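Local structure of nucleotidyltransferase-like protein (Exiguobacterium sibiricum, 3C18) at residues Leu43-Asp48 and Val70-Leu75; Glu18-Ile23 and Glu99-Leu104; Leu34-Asp39 and Arg64-Leu69. The protein is of unknown function but resembles nucleotidyltransferases, and probably joins such a domain to a YgxA-like substrate-binding domain and a helix-turn-helix domain. All blocks are in the same frame, centred on the assembly; numbering follows the deposited sequence. Where two conformers were deposited one is given.

Contact 1 (Leu43-Asp48 and Val70-Leu75); sequences LVITRD and VHEQVL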
ATOM      1  N   LEU A  43      12.648  20.510   4.549  1.00 30.44           N
ATOM      2  CA  LEU A  43      11.395  19.956   5.032  1.00 29.15           C
ATOM      3  C   LEU A  43      10.700  20.983   5.865  1.00 27.63           C
ATOM      4  O   LEU A  43      11.180  21.386   6.926  1.00 31.02           O
ATOM      5  CB  LEU A  43      11.626  18.674   5.847  1.00 32.02           C
ATOM      6  CG  LEU A  43      10.390  18.125   6.572  1.00 27.00           C
ATOM      7  CD1 LEU A  43       9.386  17.520   5.558  1.00 19.23           C
ATOM      8  CD2 LEU A  43      10.807  17.098   7.634  1.00 25.54           C
ATOM      9  N   VAL A  44       9.569  21.425   5.349  1.00 27.42           N
ATOM     10  CA  VAL A  44       8.757  22.459   5.993  1.00 27.21           C
ATOM     11  C   VAL A  44       7.524  21.808   6.574  1.00 28.59           C
ATOM     12  O   VAL A  44       6.745  21.217   5.853  1.00 25.56           O
ATOM     13  CB  VAL A  44       8.327  23.565   4.954  1.00 31.29           C
ATOM     14  CG1 VAL A  44       7.534  24.652   5.615  1.00 25.36           C
ATOM     15  CG2 VAL A  44       9.580  24.162   4.239  1.00 22.33           C
ATOM     16  N   ILE A  45       7.379  21.880   7.901  1.00 30.44           N
ATOM     17  CA  ILE A  45       6.184  21.358   8.574  1.00 27.79           C
ATOM     18  C   ILE A  45       5.252  22.514   8.900  1.00 29.54           C
ATOM     19  O   ILE A  45       5.640  23.518   9.506  1.00 27.28           O
ATOM     20  CB  ILE A  45       6.474  20.535   9.813  1.00 29.92           C
ATOM     21  CG1 ILE A  45       7.436  19.390   9.470  1.00 33.41           C
ATOM     22  CG2 ILE A  45       5.146  19.886  10.324  1.00 24.71           C
ATOM     23  CD1 ILE A  45       8.909  19.792   9.502  1.00 39.70           C
ATOM     24  N   THR A  46       4.007  22.322   8.498  1.00 28.99           N
ATOM     25  CA  THR A  46       3.018  23.368   8.505  1.00 29.99           C
ATOM     26  C   THR A  46       1.619  22.894   8.908  1.00 32.72           C
ATOM     27  O   THR A  46       1.267  21.718   8.754  1.00 30.82           O
ATOM     28  CB  THR A  46       2.961  23.965   7.065  1.00 30.54           C
ATOM     29  OG1 THR A  46       2.137  25.121   7.045  1.00 32.63           O
ATOM     30  CG2 THR A  46       2.444  22.976   6.096  1.00 25.93           C
ATOM     31  N   ARG A  47       0.837  23.833   9.442  1.00 32.54           N
ATOM     32  CA  ARG A  47      -0.558  23.600   9.774  1.00 32.97           C
ATOM     33  C   ARG A  47      -1.445  24.277   8.775  1.00 34.84           C
ATOM     34  O   ARG A  47      -2.652  24.365   8.941  1.00 37.95           O
ATOM     35  CB  ARG A  47      -0.895  24.100  11.164  1.00 32.37           C
ATOM     36  CG  ARG A  47      -0.275  23.308  12.235  1.00 29.77           C
ATOM     37  CD  ARG A  47      -0.633  23.852  13.596  1.00 41.82           C
ATOM     38  NE  ARG A  47       0.158  23.181  14.604  1.00 45.99           N
ATOM     39  CZ  ARG A  47       0.227  23.547  15.879  1.00 54.42           C
ATOM     40  NH1 ARG A  47      -0.454  24.594  16.306  1.00 56.51           N
ATOM     41  NH2 ARG A  47       0.989  22.862  16.729  1.00 60.61           N
ATOM     42  N   ASP A  48      -0.836  24.747   7.705  1.00 36.10           N
ATOM     43  CA  ASP A  48      -1.604  25.267   6.578  1.00 35.06           C
ATOM     44  C   ASP A  48      -2.679  24.222   6.240  1.00 35.52           C
ATOM     45  O   ASP A  48      -2.360  23.110   5.816  1.00 35.99           O
ATOM     46  CB  ASP A  48      -0.694  25.497   5.356  1.00 34.75           C
ATOM     47  CG  ASP A  48      -1.445  26.034   4.125  1.00 41.39           C
ATOM     48  OD1 ASP A  48      -2.683  25.919   4.040  1.00 35.04           O
ATOM     49  OD2 ASP A  48      -0.776  26.558   3.214  1.00 42.80           O
ATOM     50  N   VAL A  70       4.838  19.539   4.205  1.00 28.63           N
ATOM     51  CA  VAL A  70       4.001  18.498   4.805  0.50 28.73           C
ATOM     52  C   VAL A  70       3.198  19.022   5.978  1.00 28.87           C
ATOM     53  O   VAL A  70       3.702  19.769   6.780  1.00 26.78           O
ATOM     54  CB  VAL A  70       4.866  17.354   5.323  0.50 29.10           C
ATOM     55  CG1 VAL A  70       4.000  16.227   5.867  0.50 30.52           C
ATOM     56  CG2 VAL A  70       5.765  16.844   4.195  0.50 32.64           C
ATOM     57  N   HIS A  71       1.952  18.606   6.055  1.00 29.70           N
ATOM     58  CA  HIS A  71       1.100  19.008   7.201  1.00 29.83           C
ATOM     59  C   HIS A  71       1.538  18.239   8.430  1.00 30.85           C
ATOM     60  O   HIS A  71       1.864  17.059   8.352  1.00 24.55           O
ATOM     61  CB  HIS A  71      -0.378  18.734   6.914  1.00 33.24           C
ATOM     62  CG  HIS A  71      -1.301  19.418   7.864  1.00 32.93           C
ATOM     63  ND1 HIS A  71      -1.457  18.997   9.169  1.00 33.27           N
ATOM     64  CD2 HIS A  71      -2.072  20.519   7.725  1.00 33.59           C
ATOM     65  CE1 HIS A  71      -2.307  19.795   9.785  1.00 34.58           C
ATOM     66  NE2 HIS A  71      -2.715  20.717   8.925  1.00 33.07           N
ATOM     67  N   GLU A  72       1.531  18.919   9.563  1.00 30.06           N
ATOM     68  CA  GLU A  72       1.956  18.350  10.841  1.00 32.95           C
ATOM     69  C   GLU A  72       1.266  17.036  11.180  1.00 29.84           C
ATOM     70  O   GLU A  72       1.860  16.181  11.812  1.00 32.15           O
ATOM     71  CB  GLU A  72       1.714  19.355  11.978  1.00 32.79           C
ATOM     72  CG  GLU A  72       2.181  18.861  13.325  1.00 37.17           C
ATOM     73  CD  GLU A  72       1.972  19.876  14.440  1.00 46.80           C
ATOM     74  OE1 GLU A  72       1.623  21.023  14.138  1.00 45.30           O
ATOM     75  OE2 GLU A  72       2.159  19.525  15.623  1.00 52.32           O
ATOM     76  N   GLN A  73       0.047  16.867  10.689  1.00 31.41           N
ATOM     77  CA  GLN A  73      -0.793  15.699  11.021  1.00 33.53           C
ATOM     78  C   GLN A  73      -0.500  14.570  10.087  1.00 33.02           C
ATOM     79  O   GLN A  73      -0.681  13.402  10.413  1.00 29.69           O
ATOM     80  CB  GLN A  73      -2.285  16.042  10.940  1.00 37.07           C
ATOM     81  CG  GLN A  73      -2.689  17.138  11.945  1.00 44.83           C
ATOM     82  CD  GLN A  73      -4.191  17.424  11.969  1.00 63.03           C
ATOM     83  OE1 GLN A  73      -4.972  16.800  11.243  1.00 68.16           O
ATOM     84  NE2 GLN A  73      -4.596  18.389  12.804  1.00 69.47           N
ATOM     85  N   VAL A  74      -0.034  14.932   8.907  1.00 31.33           N
ATOM     86  CA  VAL A  74       0.387  13.936   7.929  1.00 27.51           C
ATOM     87  C   VAL A  74       1.731  13.322   8.355  1.00 30.83           C
ATOM     88  O   VAL A  74       1.943  12.116   8.256  1.00 31.59           O
ATOM     89  CB  VAL A  74       0.474  14.532   6.533  1.00 29.54           C
ATOM     90  CG1 VAL A  74       1.125  13.564   5.566  1.00 25.61           C
ATOM     91  CG2 VAL A  74      -0.940  14.918   6.043  1.00 24.99           C
ATOM     92  N   LEU A  75       2.624  14.170   8.830  1.00 29.08           N
ATOM     93  CA  LEU A  75       3.932  13.733   9.282  1.00 28.53           C
ATOM     94  C   LEU A  75       3.766  12.856  10.520  1.00 30.86           C
ATOM     95  O   LEU A  75       4.417  11.819  10.709  1.00 31.94           O
ATOM     96  CB  LEU A  75       4.829  14.929   9.651  1.00 26.31           C
ATOM     97  CG  LEU A  75       6.237  14.556  10.131  1.00 34.25           C
ATOM     98  CD1 LEU A  75       6.951  13.665   9.099  1.00 27.95           C
ATOM     99  CD2 LEU A  75       7.065  15.785  10.506  1.00 30.41           C
TER
HETATM  100  O   HOH W   1      -4.755  22.412   9.833  1.00 42.41           O
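Arg47 and Glu72 meet where a parallel strand pair ends, its second strand running straight into a helix N-capped by His71. Arg47 NE donates to the syn lone pair of Glu72 OE1 over 2.6 Å, and NH2 adds a weak bond to the same oxygen. Both side chains are extended and run side by side, which brings guanidinium and carboxylate nearly coplanar (23° apart).

Inside this salt bridge, Ile45 rests its CG2 on Glu72 CA at 3.6 Å, while its CG1 meets Leu75 CD2, the two side chains crossing at about a right angle. Val70 N bonds to Val44 O at 3.0 Å and Thr46 N to Val70 O at 3.1 Å, the parallel ladder. Glu72 N reaches Thr46 O at 2.9 Å and carries the pairing into the first helical turn.

Thr46 O also lies over one face of the His71 ring. With CG anti to the backbone N (chi1 -166°), His71 accepts from Gln73 N through ND1, and a water joins its NE2 to Arg47 O. An ST turn at Thr46 leads the chain off the strand.

Strand 40-46 lies between strands 63-71 and 19-26, with Ile45 and Leu75 both touching Tyr103 of helix 103-110.

Contact 2 (Glu18-Ile23 and Glu99-Leu104); sequences ETQGII and ERNDYL
Two donors of Arg100 take hold of successive carbonyls on strand 19-26. Its NH1 meets Thr19 O at 2.7 Å, on a lone pair of that oxygen and in the guanidinium plane, so the bond is well aligned from both ends. The extended side chain, with CG anti to the carbonyl carbon, runs past Thr19 to get there; NH1 and NH2 also make weak bonds to Tyr16 O and Ala14 O, respectively, which may help to hold the group's rotation. The second donor, Arg100 N, reaches Gln20 O at 3.0 Å from 45° above the carbonyl plane.

Gln20 turns its own amide back along the chain: bent at chi2 (-60°), it gives NE2 to Glu18 O at 2.8 Å. Its CB, set by the backbone, lies over one face of the Tyr103 ring, 4.1 Å from the centroid, a CH-pi contact offset toward the rim. Thr19 OG1, facing elsewhere, is bonded to Tyr13 O.

Gly21 and Glu99 form a non-hydrogen-bonded antiparallel pair whose CA atoms are 4.1 Å apart. The absent side chain of Gly21 makes room for Leu104: a CB there would lie 2.5 Å from Leu104 CD1. That methyl instead sits 3.5 Å from Gly21 CA and continues onto Ile23 CG1 at 3.7 Å.

A type I' turn from Arg100 to Tyr103, with Asn101 and Asp102 at positive phi, swings the chain from the strand into the helix, so that Tyr103 and Leu104 point back at the sheet. Gln20 and Gly21 also make a classic beta bulge opposite Ile45. The contact lies toward one edge of the five-stranded sheet: strand 95-99, outermost within this chain, runs along strand 19-26, strand 40-46 flanks the other side, and the start of helix 103-110 lays Tyr103 and Leu104 against Ile45.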
ATOM      1  N   GLU A  18       1.788  29.549  10.357  1.00 37.57           N
ATOM      2  CA  GLU A  18       1.331  28.149  10.518  1.00 38.21           C
ATOM      3  C   GLU A  18       2.466  27.184  10.435  1.00 37.70           C
ATOM      4  O   GLU A  18       2.336  25.995  10.741  1.00 37.62           O
ATOM      5  CB  GLU A  18       0.279  27.765   9.479  1.00 39.53           C
ATOM      6  CG  GLU A  18      -0.938  28.653   9.486  1.00 44.18           C
ATOM      7  CD  GLU A  18      -1.737  28.562  10.770  1.00 58.85           C
ATOM      8  OE1 GLU A  18      -1.314  27.867  11.734  1.00 57.53           O
ATOM      9  OE2 GLU A  18      -2.809  29.199  10.811  1.00 67.51           O
ATOM     10  N   THR A  19       3.596  27.726  10.032  1.00 35.34           N
ATOM     11  CA  THR A  19       4.814  26.938   9.885  1.00 33.32           C
ATOM     12  C   THR A  19       5.354  26.575  11.262  1.00 32.41           C
ATOM     13  O   THR A  19       5.550  27.446  12.084  1.00 32.50           O
ATOM     14  CB  THR A  19       5.860  27.714   9.104  1.00 33.47           C
ATOM     15  OG1 THR A  19       5.333  28.027   7.805  1.00 33.69           O
ATOM     16  CG2 THR A  19       7.127  26.905   8.973  1.00 25.00           C
ATOM     17  N   GLN A  20       5.571  25.273  11.499  1.00 32.06           N
ATOM     18  CA  GLN A  20       6.015  24.777  12.824  1.00 32.17           C
ATOM     19  C   GLN A  20       7.504  24.475  12.837  1.00 31.14           C
ATOM     20  O   GLN A  20       8.162  24.503  13.871  1.00 32.25           O
ATOM     21  CB  GLN A  20       5.238  23.514  13.231  1.00 32.34           C
ATOM     22  CG  GLN A  20       3.743  23.682  13.164  1.00 34.62           C
ATOM     23  CD  GLN A  20       3.271  24.789  14.071  1.00 38.28           C
ATOM     24  OE1 GLN A  20       3.536  24.763  15.254  1.00 33.98           O
ATOM     25  NE2 GLN A  20       2.568  25.770  13.522  1.00 40.71           N
ATOM     26  N   GLY A  21       8.041  24.184  11.673  1.00 30.04           N
ATOM     27  CA  GLY A  21       9.457  23.843  11.586  1.00 28.58           C
ATOM     28  C   GLY A  21       9.996  23.731  10.192  1.00 27.75           C
ATOM     29  O   GLY A  21       9.265  23.511   9.228  1.00 29.84           O
ATOM     30  N   ILE A  22      11.289  23.964  10.101  1.00 28.43           N
ATOM     31  CA  ILE A  22      12.028  23.828   8.866  1.00 27.28           C
ATOM     32  C   ILE A  22      13.345  23.154   9.142  1.00 30.35           C
ATOM     33  O   ILE A  22      14.117  23.563   9.998  1.00 31.57           O
ATOM     34  CB  ILE A  22      12.267  25.176   8.158  1.00 28.53           C
ATOM     35  CG1 ILE A  22      10.951  25.950   7.986  1.00 23.92           C
ATOM     36  CG2 ILE A  22      12.942  24.967   6.816  1.00 26.71           C
ATOM     37  CD1 ILE A  22      11.190  27.331   7.448  1.00 19.28           C
ATOM     38  N   ILE A  23      13.543  22.067   8.427  1.00 33.65           N
ATOM     39  CA  ILE A  23      14.713  21.217   8.548  1.00 34.91           C
ATOM     40  C   ILE A  23      15.463  21.202   7.239  1.00 36.05           C
ATOM     41  O   ILE A  23      14.864  21.170   6.177  1.00 36.40           O
ATOM     42  CB  ILE A  23      14.276  19.754   8.881  1.00 36.04           C
ATOM     43  CG1 ILE A  23      14.132  19.574  10.391  1.00 41.65           C
ATOM     44  CG2 ILE A  23      15.259  18.749   8.330  1.00 32.90           C
ATOM     45  CD1 ILE A  23      15.420  19.257  11.109  1.00 39.61           C
ATOM     46  N   GLU A  99      11.938  26.983  13.875  1.00 38.37           N
ATOM     47  CA  GLU A  99      10.812  26.310  14.516  1.00 39.68           C
ATOM     48  C   GLU A  99      10.029  27.203  15.438  1.00 39.22           C
ATOM     49  O   GLU A  99      10.513  28.206  15.927  1.00 39.99           O
ATOM     50  CB  GLU A  99      11.267  25.055  15.266  1.00 40.16           C
ATOM     51  CG  GLU A  99      12.268  25.334  16.369  1.00 44.12           C
ATOM     52  CD  GLU A  99      12.518  24.133  17.263  1.00 41.45           C
ATOM     53  OE1 GLU A  99      11.592  23.323  17.468  1.00 40.30           O
ATOM     54  OE2 GLU A  99      13.644  24.002  17.771  1.00 41.79           O
ATOM     55  N   ARG A 100       8.777  26.825  15.610  1.00 40.75           N
ATOM     56  CA  ARG A 100       7.906  27.461  16.567  1.00 39.95           C
ATOM     57  C   ARG A 100       7.512  26.450  17.615  1.00 41.27           C
ATOM     58  O   ARG A 100       7.267  25.295  17.312  1.00 39.94           O
ATOM     59  CB  ARG A 100       6.637  27.992  15.906  1.00 39.83           C
ATOM     60  CG  ARG A 100       6.820  29.258  15.090  1.00 42.25           C
ATOM     61  CD  ARG A 100       5.467  29.754  14.583  1.00 38.62           C
ATOM     62  NE  ARG A 100       5.585  31.049  13.930  1.00 40.24           N
ATOM     63  CZ  ARG A 100       5.726  31.216  12.623  1.00 48.33           C
ATOM     64  NH1 ARG A 100       5.758  30.169  11.821  1.00 41.19           N
ATOM     65  NH2 ARG A 100       5.830  32.436  12.111  1.00 48.48           N
ATOM     66  N   ASN A 101       7.474  26.913  18.858  1.00 43.62           N
ATOM     67  CA  ASN A 101       6.969  26.101  19.967  1.00 45.21           C
ATOM     68  C   ASN A 101       7.809  24.848  20.192  1.00 42.42           C
ATOM     69  O   ASN A 101       7.306  23.808  20.610  1.00 42.58           O
ATOM     70  CB  ASN A 101       5.507  25.718  19.705  1.00 45.60           C
ATOM     71  CG  ASN A 101       4.598  26.934  19.592  1.00 54.56           C
ATOM     72  OD1 ASN A 101       4.772  27.924  20.315  1.00 58.67           O
ATOM     73  ND2 ASN A 101       3.621  26.867  18.677  1.00 64.38           N
ATOM     74  N   ASP A 102       9.091  24.974  19.879  1.00 43.10           N
ATOM     75  CA  ASP A 102      10.061  23.904  20.090  1.00 43.64           C
ATOM     76  C   ASP A 102       9.598  22.621  19.398  1.00 43.44           C
ATOM     77  O   ASP A 102       9.988  21.516  19.751  1.00 44.08           O
ATOM     78  CB  ASP A 102      10.235  23.650  21.579  1.00 46.00           C
ATOM     79  CG  ASP A 102      10.986  24.773  22.277  1.00 57.47           C
ATOM     80  OD1 ASP A 102      11.909  25.359  21.652  1.00 63.46           O
ATOM     81  OD2 ASP A 102      10.660  25.066  23.457  1.00 72.31           O
ATOM     82  N   TYR A 103       8.752  22.799  18.401  1.00 40.48           N
ATOM     83  CA  TYR A 103       8.181  21.662  17.686  1.00 37.52           C
ATOM     84  C   TYR A 103       9.227  20.628  17.223  1.00 35.11           C
ATOM     85  O   TYR A 103       9.082  19.416  17.445  1.00 35.01           O
ATOM     86  CB  TYR A 103       7.310  22.138  16.527  1.00 35.77           C
ATOM     87  CG  TYR A 103       6.928  21.006  15.611  1.00 39.18           C
ATOM     88  CD1 TYR A 103       5.872  20.163  15.933  1.00 40.18           C
ATOM     89  CD2 TYR A 103       7.639  20.758  14.441  1.00 36.02           C
ATOM     90  CE1 TYR A 103       5.529  19.116  15.127  1.00 32.26           C
ATOM     91  CE2 TYR A 103       7.315  19.710  13.634  1.00 26.70           C
ATOM     92  CZ  TYR A 103       6.246  18.882  13.977  1.00 32.78           C
ATOM     93  OH  TYR A 103       5.882  17.816  13.168  1.00 41.67           O
ATOM     94  N   LEU A 104      10.291  21.105  16.606  1.00 33.31           N
ATOM     95  CA  LEU A 104      11.293  20.198  16.020  1.00 33.99           C
ATOM     96  C   LEU A 104      12.262  19.686  17.073  1.00 34.96           C
ATOM     97  O   LEU A 104      12.750  18.576  16.972  1.00 34.16           O
ATOM     98  CB  LEU A 104      12.061  20.830  14.871  1.00 33.67           C
ATOM     99  CG  LEU A 104      11.288  20.927  13.572  1.00 33.89           C
ATOM    100  CD1 LEU A 104      12.083  21.739  12.550  1.00 34.75           C
ATOM    101  CD2 LEU A 104      10.964  19.523  13.035  1.00 31.63           C
TER

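Contact 3 (Leu34-Asp39 and Arg64-Leu69); sequences LTDQFD and RVSLHL
The Phe38 ring has Arg64 CB over one face, 4.0 Å from the centroid and 16° off the normal, a CH-pi contact. Its edge is turned to the strand backbone, CD2 lying 3.4 Å from Val65 C. Arg64 then bends at chi3 (89°) and brings its guanidinium round so that Phe38 CE1 lies over one of its faces, 3.3 Å from NH2; with the planes 45° apart, this is a tilted contact and not a stack.

His68 is met at its edge. Its NE2 points tip to tip at Asp36 OD2, 2.9 Å away and in the ring plane, in a nearly straight bond. Ser66 OG donates to the same oxygen at 2.9 Å, on the anti lone pair. Two bonds thus grip OD2, while OD1 forms a salt bridge with Arg86 and Trp53 NE1 bonds to His68 ND1, so that NE2 probably carries the proton of a neutral ring. Asp36 is presented by a type I' turn from Thr35 to Phe38, across which Thr35 OG1 bonds to Phe38 O.

Asp39 closes the other end: its N bonds to Arg64 O at 2.9 Å, and its OD2 accepts from Arg64 N at 2.8 Å.

An alanine in place of Phe38 would lose the ring covering Arg64 CB and the guanidinium, and would probably leave that side chain less well placed.

A glycerol, probably from the crystallisation liquor, bonds to Asp36 O, its nearest atom about 3 Å from the Phe38 side chain, and Tyr286 and Tyr273 of the second subunit pack on Phe38 and Arg64, respectively. The loop before strand 40-46 thus folds over strand 63-71, beside His57 and Val55 of the outermost strand 53-60.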
ATOM      1  N   LEU A  34      18.194  10.465  -0.818  1.00 35.79           N
ATOM      2  CA  LEU A  34      17.766  11.083   0.444  1.00 36.48           C
ATOM      3  C   LEU A  34      17.296  12.521   0.238  1.00 37.56           C
ATOM      4  O   LEU A  34      16.435  13.049   0.975  1.00 36.26           O
ATOM      5  CB  LEU A  34      18.919  11.101   1.467  1.00 37.75           C
ATOM      6  CG  LEU A  34      18.537  11.634   2.859  1.00 39.16           C
ATOM      7  CD1 LEU A  34      17.642  10.603   3.589  1.00 41.30           C
ATOM      8  CD2 LEU A  34      19.751  12.002   3.710  1.00 35.51           C
ATOM      9  N   THR A  35      17.872  13.146  -0.778  1.00 36.00           N
ATOM     10  CA  THR A  35      17.629  14.568  -1.040  1.00 34.30           C
ATOM     11  C   THR A  35      17.102  14.780  -2.447  1.00 32.50           C
ATOM     12  O   THR A  35      17.293  15.837  -3.040  1.00 33.05           O
ATOM     13  CB  THR A  35      18.896  15.427  -0.800  1.00 33.01           C
ATOM     14  OG1 THR A  35      19.970  14.935  -1.591  1.00 37.65           O
ATOM     15  CG2 THR A  35      19.311  15.378   0.640  1.00 34.06           C
ATOM     16  N   ASP A  36      16.422  13.756  -2.949  1.00 30.93           N
ATOM     17  CA  ASP A  36      15.762  13.802  -4.243  1.00 34.13           C
ATOM     18  C   ASP A  36      16.706  14.065  -5.397  1.00 34.03           C
ATOM     19  O   ASP A  36      16.314  14.634  -6.410  1.00 38.46           O
ATOM     20  CB  ASP A  36      14.707  14.912  -4.247  1.00 36.80           C
ATOM     21  CG  ASP A  36      13.390  14.486  -3.596  1.00 36.61           C
ATOM     22  OD1 ASP A  36      13.300  13.329  -3.195  1.00 35.58           O
ATOM     23  OD2 ASP A  36      12.449  15.308  -3.542  1.00 36.90           O
ATOM     24  N   GLN A  37      17.956  13.663  -5.227  1.00 38.27           N
ATOM     25  CA  GLN A  37      19.000  13.824  -6.294  1.00 38.31           C
ATOM     26  C   GLN A  37      19.355  15.289  -6.488  1.00 38.83           C
ATOM     27  O   GLN A  37      19.885  15.712  -7.537  1.00 38.69           O
ATOM     28  CB  GLN A  37      18.579  13.202  -7.623  1.00 38.40           C
ATOM     29  CG  GLN A  37      18.660  11.661  -7.618  1.00 42.67           C
ATOM     30  CD  GLN A  37      17.402  11.015  -7.058  1.00 52.17           C
ATOM     31  OE1 GLN A  37      16.299  11.528  -7.238  1.00 61.60           O
ATOM     32  NE2 GLN A  37      17.563   9.891  -6.371  1.00 52.97           N
ATOM     33  N   PHE A  38      19.009  16.047  -5.452  1.00 37.97           N
ATOM     34  CA  PHE A  38      19.354  17.470  -5.323  1.00 37.92           C
ATOM     35  C   PHE A  38      20.417  17.644  -4.251  1.00 35.13           C
ATOM     36  O   PHE A  38      20.867  16.665  -3.660  1.00 36.36           O
ATOM     37  CB  PHE A  38      18.113  18.323  -5.016  1.00 36.69           C
ATOM     38  CG  PHE A  38      17.327  18.694  -6.238  1.00 38.80           C
ATOM     39  CD1 PHE A  38      17.594  18.096  -7.453  1.00 47.88           C
ATOM     40  CD2 PHE A  38      16.339  19.629  -6.184  1.00 36.94           C
ATOM     41  CE1 PHE A  38      16.886  18.440  -8.578  1.00 49.44           C
ATOM     42  CE2 PHE A  38      15.635  19.962  -7.305  1.00 40.81           C
ATOM     43  CZ  PHE A  38      15.900  19.358  -8.504  1.00 32.28           C
ATOM     44  N   ASP A  39      20.767  18.898  -3.982  1.00 35.29           N
ATOM     45  CA  ASP A  39      21.907  19.254  -3.121  1.00 34.85           C
ATOM     46  C   ASP A  39      21.495  19.436  -1.679  1.00 34.64           C
ATOM     47  O   ASP A  39      22.248  19.145  -0.750  1.00 31.96           O
ATOM     48  CB  ASP A  39      22.566  20.571  -3.589  1.00 37.27           C
ATOM     49  CG  ASP A  39      23.112  20.491  -4.998  1.00 39.77           C
ATOM     50  OD1 ASP A  39      23.769  19.490  -5.303  1.00 43.52           O
ATOM     51  OD2 ASP A  39      22.888  21.424  -5.803  1.00 47.24           O
ATOM     52  N   ARG A  64      20.839  23.350  -5.949  1.00 32.55           N
ATOM     53  CA  ARG A  64      19.529  22.752  -6.242  1.00 31.94           C
ATOM     54  C   ARG A  64      18.887  22.285  -4.963  1.00 30.98           C
ATOM     55  O   ARG A  64      19.465  21.531  -4.180  1.00 28.66           O
ATOM     56  CB  ARG A  64      19.653  21.583  -7.214  1.00 33.16           C
ATOM     57  CG  ARG A  64      20.207  21.980  -8.538  1.00 32.85           C
ATOM     58  CD  ARG A  64      20.708  20.792  -9.306  1.00 43.15           C
ATOM     59  NE  ARG A  64      19.676  20.170 -10.123  1.00 53.39           N
ATOM     60  CZ  ARG A  64      19.741  18.924 -10.589  1.00 62.29           C
ATOM     61  NH1 ARG A  64      20.782  18.153 -10.298  1.00 69.03           N
ATOM     62  NH2 ARG A  64      18.752  18.439 -11.327  1.00 68.67           N
ATOM     63  N   VAL A  65      17.673  22.760  -4.761  1.00 28.79           N
ATOM     64  CA  VAL A  65      16.947  22.569  -3.511  1.00 30.22           C
ATOM     65  C   VAL A  65      15.579  21.970  -3.768  1.00 31.40           C
ATOM     66  O   VAL A  65      14.805  22.490  -4.534  1.00 26.72           O
ATOM     67  CB  VAL A  65      16.756  23.931  -2.787  1.00 31.38           C
ATOM     68  CG1 VAL A  65      16.073  23.770  -1.426  1.00 32.65           C
ATOM     69  CG2 VAL A  65      18.082  24.635  -2.646  1.00 27.10           C
ATOM     70  N   SER A  66      15.323  20.842  -3.109  1.00 33.27           N
ATOM     71  CA  SER A  66      13.983  20.241  -3.059  1.00 32.75           C
ATOM     72  C   SER A  66      13.285  20.656  -1.759  1.00 30.95           C
ATOM     73  O   SER A  66      13.829  20.545  -0.678  1.00 31.82           O
ATOM     74  CB  SER A  66      14.048  18.711  -3.117  1.00 33.99           C
ATOM     75  OG  SER A  66      12.743  18.189  -3.253  1.00 37.37           O
ATOM     76  N   LEU A  67      12.072  21.149  -1.896  1.00 31.41           N
ATOM     77  CA  LEU A  67      11.286  21.506  -0.744  1.00 29.77           C
ATOM     78  C   LEU A  67      10.055  20.604  -0.582  1.00 29.89           C
ATOM     79  O   LEU A  67       9.156  20.565  -1.441  1.00 31.67           O
ATOM     80  CB  LEU A  67      10.904  22.971  -0.825  1.00 29.43           C
ATOM     81  CG  LEU A  67      10.343  23.612   0.438  1.00 26.09           C
ATOM     82  CD1 LEU A  67      10.691  25.064   0.499  1.00 25.84           C
ATOM     83  CD2 LEU A  67       8.838  23.404   0.475  1.00 28.09           C
ATOM     84  N   HIS A  68      10.056  19.880   0.532  1.00 27.46           N
ATOM     85  CA  HIS A  68       8.912  19.079   0.971  1.00 27.14           C
ATOM     86  C   HIS A  68       8.079  19.844   1.991  1.00 28.07           C
ATOM     87  O   HIS A  68       8.556  20.211   3.043  1.00 30.19           O
ATOM     88  CB  HIS A  68       9.360  17.725   1.511  1.00 26.43           C
ATOM     89  CG  HIS A  68       9.789  16.768   0.427  1.00 27.91           C
ATOM     90  ND1 HIS A  68       9.155  15.564   0.197  1.00 32.60           N
ATOM     91  CD2 HIS A  68      10.762  16.864  -0.515  1.00 30.40           C
ATOM     92  CE1 HIS A  68       9.739  14.946  -0.821  1.00 34.13           C
ATOM     93  NE2 HIS A  68      10.713  15.720  -1.278  1.00 27.25           N
ATOM     94  N   LEU A  69       6.837  20.108   1.608  1.00 26.32           N
ATOM     95  CA  LEU A  69       5.856  20.818   2.418  1.00 26.90           C
ATOM     96  C   LEU A  69       4.867  19.765   2.890  1.00 27.63           C
ATOM     97  O   LEU A  69       4.199  19.136   2.067  1.00 26.91           O
ATOM     98  CB  LEU A  69       5.128  21.893   1.582  1.00 26.86           C
ATOM     99  CG  LEU A  69       4.229  22.864   2.367  1.00 29.54           C
ATOM    100  CD1 LEU A  69       5.015  23.638   3.406  1.00 27.33           C
ATOM    101  CD2 LEU A  69       3.528  23.818   1.430  1.00 27.70           C
TER
HETATM  102  O   HOH W   2      22.077  18.062  -7.206  1.00 48.26           O
HETATM  103  O   HOH W   3      21.172  14.839  -9.737  1.00 68.13           O

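Overall arrangement
All three contacts reach the five-stranded mixed sheet of the nucleotidyltransferase-like domain. Contacts 1 and 2 have centres 9 Å apart and are joined by the pairing of strands 40-46 and 19-26, with Ile45 O probably bonded to Gln20 N and Ile45 N to Gly21 O; Glu72 also packs against Tyr103. Contact 3 shares strand 63-71 with contact 1, their centres 16 Å apart, and is linked to it by the probable Val44 N to His68 O bond. Contacts 2 and 3 do not touch, their nearest atoms being about 6 Å apart. The glycerol and the second subunit both meet contact 3, but no active site can be assigned from them.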